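Local coordinates for protein hydroxylacyl-CoA dehydrogenase (PDB 5BKA) that probably takes part in the biosynthesis of the polyketide actinorhodin, as a noncanonical member of the NTF2-like superfamily with a SnoaL-like domain, at residues S16-Q21 with D121-G126. Numbering follows the deposited sequence.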
# COMPACT_ATOMS: atom_id res chain seq x y z
N SER B 16 6.86 -8.66 -1.41
CA SER B 16 6.84 -9.19 -2.77
C SER B 16 5.97 -10.43 -2.85
O SER B 16 5.19 -10.60 -3.80
CB SER B 16 8.26 -9.49 -3.24
OG SER B 16 8.25 -10.04 -4.55
N PHE B 17 6.12 -11.34 -1.88
CA PHE B 17 5.26 -12.52 -1.81
C PHE B 17 3.79 -12.13 -1.81
O PHE B 17 2.98 -12.71 -2.55
CB PHE B 17 5.61 -13.33 -0.55
CG PHE B 17 4.74 -14.53 -0.34
CD1 PHE B 17 4.96 -15.70 -1.04
CD2 PHE B 17 3.70 -14.49 0.59
CE1 PHE B 17 4.15 -16.81 -0.84
CE2 PHE B 17 2.90 -15.60 0.80
CZ PHE B 17 3.12 -16.76 0.08
N TYR B 18 3.42 -11.14 -1.00
CA TYR B 18 2.03 -10.69 -0.95
C TYR B 18 1.61 -10.04 -2.26
O TYR B 18 0.46 -10.18 -2.69
CB TYR B 18 1.83 -9.72 0.21
CG TYR B 18 1.77 -10.37 1.57
CD1 TYR B 18 1.41 -11.71 1.70
CD2 TYR B 18 2.05 -9.66 2.72
CE1 TYR B 18 1.35 -12.31 2.94
CE2 TYR B 18 1.99 -10.25 3.97
CZ TYR B 18 1.64 -11.58 4.07
OH TYR B 18 1.58 -12.17 5.31
N GLY B 19 2.53 -9.30 -2.90
CA GLY B 19 2.18 -8.64 -4.15
C GLY B 19 1.77 -9.62 -5.24
O GLY B 19 0.73 -9.45 -5.88
N HIS B 20 2.59 -10.65 -5.45
CA HIS B 20 2.24 -11.68 -6.42
C HIS B 20 1.01 -12.47 -5.98
O HIS B 20 0.15 -12.80 -6.80
CB HIS B 20 3.43 -12.62 -6.64
CG HIS B 20 4.56 -12.01 -7.41
ND1 HIS B 20 4.68 -12.12 -8.77
CD2 HIS B 20 5.61 -11.27 -7.00
CE1 HIS B 20 5.76 -11.48 -9.17
NE2 HIS B 20 6.35 -10.95 -8.12
N GLN B 21 0.93 -12.79 -4.68
CA GLN B 21 -0.16 -13.63 -4.18
C GLN B 21 -1.52 -12.97 -4.41
O GLN B 21 -2.44 -13.60 -4.94
CB GLN B 21 0.07 -13.91 -2.69
CG GLN B 21 -1.01 -14.74 -2.02
CD GLN B 21 -0.72 -14.99 -0.55
OE1 GLN B 21 -0.47 -14.06 0.21
NE2 GLN B 21 -0.73 -16.26 -0.15
N ASP B 121 -1.19 -14.22 9.38
CA ASP B 121 -0.55 -15.21 8.54
C ASP B 121 0.54 -15.95 9.30
O ASP B 121 1.19 -15.38 10.19
CB ASP B 121 0.06 -14.57 7.29
CG ASP B 121 -0.96 -14.31 6.20
OD1 ASP B 121 -2.10 -14.78 6.33
OD2 ASP B 121 -0.61 -13.62 5.22
N VAL B 122 0.74 -17.21 8.94
CA VAL B 122 1.88 -18.00 9.39
C VAL B 122 2.65 -18.45 8.15
O VAL B 122 2.13 -19.22 7.33
CB VAL B 122 1.44 -19.21 10.23
CG1 VAL B 122 2.65 -20.04 10.64
CG2 VAL B 122 0.67 -18.76 11.45
N LEU B 123 3.88 -17.94 8.01
CA LEU B 123 4.73 -18.18 6.85
C LEU B 123 5.82 -19.18 7.21
O LEU B 123 6.36 -19.15 8.32
CB LEU B 123 5.34 -16.87 6.36
CG LEU B 123 4.37 -15.89 5.69
CD1 LEU B 123 4.94 -14.48 5.67
CD2 LEU B 123 4.05 -16.36 4.28
N VAL B 124 6.17 -20.04 6.25
CA VAL B 124 7.25 -21.00 6.46
C VAL B 124 8.22 -20.95 5.29
O VAL B 124 7.89 -20.49 4.19
CB VAL B 124 6.74 -22.45 6.65
CG1 VAL B 124 5.91 -22.57 7.92
CG2 VAL B 124 5.96 -22.91 5.43
N ARG B 125 9.43 -21.44 5.55
CA ARG B 125 10.54 -21.34 4.62
C ARG B 125 10.74 -22.73 4.00
O ARG B 125 10.08 -23.04 3.00
CB ARG B 125 11.76 -20.80 5.38
CG ARG B 125 13.12 -20.90 4.72
CD ARG B 125 13.31 -19.83 3.68
NE ARG B 125 13.39 -18.50 4.26
CZ ARG B 125 13.26 -17.39 3.54
NH1 ARG B 125 13.06 -17.50 2.24
NH2 ARG B 125 13.35 -16.19 4.09
N GLY B 126 11.59 -23.57 4.55
CA GLY B 126 11.76 -24.90 4.02
C GLY B 126 13.14 -25.10 3.42
O GLY B 126 14.05 -24.27 3.55
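Tyr18 and Phe17, neighbours on helix 10-26, reach Asp121 and Leu123 on strand 112-124, joining the N-terminal helix to the curved sheet of the NTF2-like (SnoaL-like) fold. The axes of 16-21 and 121-124 come no closer than 12.8 Å and run at 109°, so long side chains bridge the gap. Tyr18 CB does not point at the strand, but with CG anti to the carbonyl carbon (chi1 -76°) the end of the ring swings over to the carboxylate of Asp121. OH lies 2.6 Å from Asp121 OD2 in a weak hydrogen bond that is not settled, since the phenol proton has a second acceptor within reach; the ring and carboxylate planes are 58° apart. OD2 is also in a salt bridge with Arg136 NH2, which bonds Gln21 OE1 as well and so ties the acid to the helix a second time. A phenylalanine in place of Tyr18 lacks the hydroxyl and would probably leave the carboxylate of Asp121 freer to turn, with Arg136 still holding OD2. Beside this polar pair the contact is apolar. Phe17, its CG anti to the backbone N, extends toward the strand, passing alongside Leu123, which points the opposite way. Leu123 CD1 lies 4.1 Å from Tyr18 OH, while its other methyl, CD2, packs 3.7 Å from Phe17 CE2.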